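Local coordinates for sporulation-control protein spo0M (Bacillus subtilis, PDB 5CL2) that controls expression of the sporulation gene spo0A and is required for the cell to pass morphological stage 0 of sporulation, at residues D41-R52 with V104-Q115. Numbering follows the deposited sequence.
Sequences DIRYIDLQLSTR and VEVAVVTDLDIQ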
loop_
_atom_site.group_PDB
_atom_site.type_symbol
_atom_site.label_atom_id
_atom_site.label_comp_id
_atom_site.label_asym_id
_atom_site.label_seq_id
_atom_site.Cartn_x
_atom_site.Cartn_y
_atom_site.Cartn_z
ATOM N N ASP A 41 25.348 -21.609 16.422
ATOM C CA ASP A 41 23.903 -21.583 16.573
ATOM C C ASP A 41 23.342 -20.507 15.676
ATOM O O ASP A 41 23.610 -19.325 15.877
ATOM C CB ASP A 41 23.507 -21.316 18.020
ATOM C CG ASP A 41 23.786 -22.495 18.934
ATOM O OD1 ASP A 41 23.670 -23.670 18.491
ATOM O OD2 ASP A 41 24.135 -22.235 20.103
ATOM N N ILE A 42 22.576 -20.932 14.681
ATOM C CA ILE A 42 21.943 -20.036 13.742
ATOM C C ILE A 42 20.491 -19.726 14.150
ATOM O O ILE A 42 19.678 -20.633 14.298
ATOM C CB ILE A 42 22.014 -20.632 12.337
ATOM C CG1 ILE A 42 23.476 -20.525 11.853
ATOM C CG2 ILE A 42 21.006 -19.902 11.396
ATOM C CD1 ILE A 42 23.896 -21.528 10.804
ATOM N N ARG A 43 20.170 -18.447 14.332
ATOM C CA ARG A 43 18.822 -18.063 14.796
ATOM C C ARG A 43 17.778 -18.162 13.682
ATOM O O ARG A 43 16.695 -18.690 13.896
ATOM C CB ARG A 43 18.867 -16.661 15.403
ATOM C CG ARG A 43 19.754 -16.642 16.661
ATOM C CD ARG A 43 19.576 -15.428 17.539
ATOM N NE ARG A 43 19.574 -14.192 16.762
ATOM C CZ ARG A 43 19.032 -13.052 17.179
ATOM N NH1 ARG A 43 18.452 -12.996 18.373
ATOM N NH2 ARG A 43 19.086 -11.967 16.408
ATOM N N TYR A 44 18.139 -17.779 12.465
ATOM C CA TYR A 44 17.197 -17.847 11.362
ATOM C C TYR A 44 17.905 -17.501 10.067
ATOM O O TYR A 44 18.970 -16.903 10.087
ATOM C CB TYR A 44 16.002 -16.859 11.585
ATOM C CG TYR A 44 16.430 -15.402 11.613
ATOM C CD1 TYR A 44 16.658 -14.703 10.426
ATOM C CD2 TYR A 44 16.616 -14.719 12.822
ATOM C CE1 TYR A 44 17.062 -13.377 10.432
ATOM C CE2 TYR A 44 17.025 -13.366 12.835
ATOM C CZ TYR A 44 17.243 -12.711 11.628
ATOM O OH TYR A 44 17.663 -11.386 11.579
ATOM N N ILE A 45 17.275 -17.841 8.944
ATOM C CA ILE A 45 17.684 -17.341 7.643
ATOM C C ILE A 45 16.485 -16.639 6.979
ATOM O O ILE A 45 15.442 -17.278 6.714
ATOM C CB ILE A 45 18.195 -18.464 6.721
ATOM C CG1 ILE A 45 19.337 -19.250 7.386
ATOM C CG2 ILE A 45 18.622 -17.903 5.352
ATOM C CD1 ILE A 45 19.777 -20.431 6.558
ATOM N N ASP A 46 16.658 -15.338 6.724
ATOM C CA ASP A 46 15.668 -14.482 6.054
ATOM C C ASP A 46 16.165 -14.126 4.665
ATOM O O ASP A 46 17.382 -14.046 4.424
ATOM C CB ASP A 46 15.404 -13.173 6.833
ATOM C CG ASP A 46 14.491 -13.369 8.055
ATOM O OD1 ASP A 46 13.896 -14.459 8.212
ATOM O OD2 ASP A 46 14.424 -12.447 8.902
ATOM N N LEU A 47 15.211 -13.948 3.757
ATOM C CA LEU A 47 15.444 -13.393 2.429
ATOM C C LEU A 47 14.735 -12.045 2.352
ATOM O O LEU A 47 13.633 -11.893 2.891
ATOM C CB LEU A 47 14.875 -14.297 1.338
ATOM C CG LEU A 47 15.730 -15.472 0.873
ATOM C CD1 LEU A 47 15.392 -15.829 -0.560
ATOM C CD2 LEU A 47 17.220 -15.245 1.102
ATOM N N GLN A 48 15.353 -11.084 1.672
ATOM C CA GLN A 48 14.735 -9.775 1.462
ATOM C C GLN A 48 14.860 -9.361 0.021
ATOM O O GLN A 48 15.947 -9.415 -0.552
ATOM C CB GLN A 48 15.371 -8.683 2.314
ATOM C CG GLN A 48 15.740 -9.088 3.705
ATOM C CD GLN A 48 15.325 -8.031 4.710
ATOM O OE1 GLN A 48 15.450 -6.825 4.452
ATOM N NE2 GLN A 48 14.806 -8.477 5.861
ATOM N N LEU A 49 13.750 -8.880 -0.532
ATOM C CA LEU A 49 13.740 -8.278 -1.859
ATOM C C LEU A 49 13.792 -6.769 -1.631
ATOM O O LEU A 49 13.011 -6.225 -0.865
ATOM C CB LEU A 49 12.496 -8.700 -2.647
ATOM C CG LEU A 49 12.443 -8.404 -4.149
ATOM C CD1 LEU A 49 13.330 -9.364 -4.960
ATOM C CD2 LEU A 49 11.010 -8.432 -4.650
ATOM N N SER A 50 14.759 -6.099 -2.241
ATOM C CA SER A 50 14.903 -4.680 -1.984
ATOM C C SER A 50 15.323 -3.880 -3.198
ATOM O O SER A 50 15.792 -4.410 -4.209
ATOM C CB SER A 50 15.909 -4.423 -0.879
ATOM O OG SER A 50 17.177 -4.851 -1.307
ATOM N N THR A 51 15.111 -2.580 -3.092
ATOM C CA THR A 51 15.547 -1.689 -4.143
ATOM C C THR A 51 15.940 -0.394 -3.456
ATOM O O THR A 51 16.104 -0.393 -2.225
ATOM C CB THR A 51 14.457 -1.491 -5.225
ATOM O OG1 THR A 51 15.030 -0.813 -6.345
ATOM C CG2 THR A 51 13.244 -0.748 -4.684
ATOM N N ARG A 52 16.197 0.655 -4.240
ATOM C CA ARG A 52 16.491 1.975 -3.703
ATOM C C ARG A 52 15.595 3.010 -4.388
ATOM O O ARG A 52 15.148 2.814 -5.516
ATOM C CB ARG A 52 17.950 2.359 -3.927
ATOM C CG ARG A 52 18.903 1.207 -4.011
ATOM C CD ARG A 52 20.214 1.665 -4.618
ATOM N NE ARG A 52 20.026 2.235 -5.948
ATOM C CZ ARG A 52 21.001 2.382 -6.842
ATOM N NH1 ARG A 52 22.246 2.011 -6.547
ATOM N NH2 ARG A 52 20.735 2.913 -8.030
ATOM N N VAL A 104 17.419 1.726 -11.810
ATOM C CA VAL A 104 16.792 0.869 -10.813
ATOM C C VAL A 104 17.483 -0.488 -10.612
ATOM O O VAL A 104 17.676 -1.254 -11.561
ATOM C CB VAL A 104 15.331 0.606 -11.164
ATOM C CG1 VAL A 104 14.700 -0.327 -10.141
ATOM C CG2 VAL A 104 14.563 1.932 -11.257
ATOM N N GLU A 105 17.858 -0.782 -9.374
ATOM C CA GLU A 105 18.324 -2.138 -9.074
ATOM C C GLU A 105 17.403 -2.848 -8.077
ATOM O O GLU A 105 16.916 -2.248 -7.112
ATOM C CB GLU A 105 19.779 -2.127 -8.549
ATOM C CG GLU A 105 19.944 -1.661 -7.093
ATOM C CD GLU A 105 21.327 -1.984 -6.486
ATOM O OE1 GLU A 105 21.752 -3.166 -6.549
ATOM O OE2 GLU A 105 21.978 -1.069 -5.927
ATOM N N VAL A 106 17.158 -4.126 -8.344
ATOM C CA VAL A 106 16.409 -4.989 -7.439
ATOM C C VAL A 106 17.315 -6.138 -7.014
ATOM O O VAL A 106 17.891 -6.842 -7.849
ATOM C CB VAL A 106 15.154 -5.569 -8.085
ATOM C CG1 VAL A 106 14.501 -6.563 -7.140
ATOM C CG2 VAL A 106 14.186 -4.463 -8.454
ATOM N N ALA A 107 17.453 -6.316 -5.711
ATOM C CA ALA A 107 18.329 -7.330 -5.186
ATOM C C ALA A 107 17.596 -8.263 -4.222
ATOM O O ALA A 107 16.734 -7.825 -3.470
ATOM C CB ALA A 107 19.528 -6.674 -4.502
ATOM N N VAL A 108 17.952 -9.544 -4.269
ATOM C CA VAL A 108 17.597 -10.531 -3.244
ATOM C C VAL A 108 18.740 -10.634 -2.230
ATOM O O VAL A 108 19.874 -10.937 -2.576
ATOM C CB VAL A 108 17.307 -11.911 -3.854
ATOM C CG1 VAL A 108 17.128 -12.942 -2.770
ATOM C CG2 VAL A 108 16.073 -11.834 -4.778
ATOM N N VAL A 109 18.447 -10.300 -0.986
ATOM C CA VAL A 109 19.442 -10.273 0.066
ATOM C C VAL A 109 19.171 -11.380 1.063
ATOM O O VAL A 109 18.065 -11.505 1.570
ATOM C CB VAL A 109 19.437 -8.922 0.792
ATOM C CG1 VAL A 109 20.363 -8.936 1.988
ATOM C CG2 VAL A 109 19.783 -7.789 -0.177
ATOM N N THR A 110 20.190 -12.193 1.318
ATOM C CA THR A 110 20.117 -13.257 2.294
ATOM C C THR A 110 20.732 -12.755 3.583
ATOM O O THR A 110 21.840 -12.227 3.588
ATOM C CB THR A 110 20.845 -14.518 1.808
ATOM O OG1 THR A 110 20.263 -14.955 0.572
ATOM C CG2 THR A 110 20.742 -15.651 2.848
ATOM N N ASP A 111 19.973 -12.885 4.661
ATOM C CA ASP A 111 20.413 -12.555 6.009
ATOM C C ASP A 111 20.456 -13.836 6.859
ATOM O O ASP A 111 19.419 -14.394 7.206
ATOM C CB ASP A 111 19.456 -11.495 6.599
ATOM C CG ASP A 111 19.720 -11.185 8.065
ATOM O OD1 ASP A 111 20.884 -11.294 8.534
ATOM O OD2 ASP A 111 18.748 -10.779 8.743
ATOM N N LEU A 112 21.653 -14.306 7.192
ATOM C CA LEU A 112 21.784 -15.461 8.092
ATOM C C LEU A 112 22.258 -14.952 9.449
ATOM O O LEU A 112 23.384 -14.490 9.588
ATOM C CB LEU A 112 22.752 -16.513 7.517
ATOM C CG LEU A 112 23.136 -17.719 8.372
ATOM C CD1 LEU A 112 23.183 -19.005 7.553
ATOM C CD2 LEU A 112 24.465 -17.491 8.989
ATOM N N ASP A 113 21.379 -15.012 10.438
ATOM C CA ASP A 113 21.660 -14.420 11.732
ATOM C C ASP A 113 22.252 -15.495 12.631
ATOM O O ASP A 113 21.678 -16.563 12.793
ATOM C CB ASP A 113 20.387 -13.801 12.327
ATOM C CG ASP A 113 20.626 -13.102 13.654
ATOM O OD1 ASP A 113 21.237 -13.703 14.562
ATOM O OD2 ASP A 113 20.193 -11.941 13.795
ATOM N N ILE A 114 23.424 -15.209 13.182
ATOM C CA ILE A 114 24.132 -16.166 14.020
ATOM C C ILE A 114 24.149 -15.604 15.418
ATOM O O ILE A 114 24.432 -14.415 15.610
ATOM C CB ILE A 114 25.581 -16.415 13.544
ATOM C CG1 ILE A 114 25.589 -17.096 12.179
ATOM C CG2 ILE A 114 26.354 -17.273 14.549
ATOM C CD1 ILE A 114 26.983 -17.219 11.569
ATOM N N GLN A 115 23.823 -16.429 16.402
ATOM C CA GLN A 115 23.821 -15.894 17.746
ATOM C C GLN A 115 25.249 -15.789 18.279
ATOM O O GLN A 115 25.951 -16.775 18.429
ATOM C CB GLN A 115 22.970 -16.761 18.669
ATOM C CG GLN A 115 22.936 -16.230 20.074
ATOM C CD GLN A 115 22.047 -17.036 20.966
ATOM O OE1 GLN A 115 22.151 -18.256 21.017
ATOM N NE2 GLN A 115 21.158 -16.360 21.686
#
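From Ser50 paired with Ala107 to Ile42 paired with Ile114, strands 40-57 and 106-114 run antiparallel as neighbours in one sheet of an arrestin-like beta-sandwich, their axes 4.5 Å apart at closest. The regular pairing carries through Gln48-Val109 and Asp46-Asp111, then a classic beta bulge sets Arg43 and Tyr44 together opposite Asp113. Arg43 N donates to Asp113 O, while Asp113 N returns a bond to Tyr44 O. The helix-like backbone conformation of Arg43, the first bulge residue, brings both side chains to bear on Asp113. Arg43 bends at chi3 (-47°) and grips the carboxylate side-on: NE reaches OD1 of Asp113 at 2.8 Å, and Arg43 NH2 reaches OD2 of Asp113, also at 2.8 Å. Both oxygens lie near the guanidinium plane but are approached from above the carboxylate plane. Tyr44 takes the first torsion that wedges CG between backbone N and carbonyl carbon (chi1 64°), laying its ring across Asp113. There Asp113 CB sits over the ring face, 3.6 Å from the Tyr44 centroid, a CH-pi contact; at the rim, Tyr44 OH hydrogen-bonds OD2 of Asp111 at 3.1 Å, on the syn side but 31° out of the carboxylate plane. Arg72 makes a cation-pi contact with the same ring and a salt bridge to Asp46. On the other face of the sheet, buried aliphatic groups meet: Leu112 CD1 packs on Ile45 CD1 at 3.8 Å, and Leu49 CD1 touches both Val106 CG1 and Val108 CG2. Val31 and Val33 of strand 26-34, in the second sheet, cover Ile45, so this face belongs to the sandwich interior. Here too Thr110 OG1 hydrogen-bonds OG1 of Thr14, itself a ligand of the bound sodium ion.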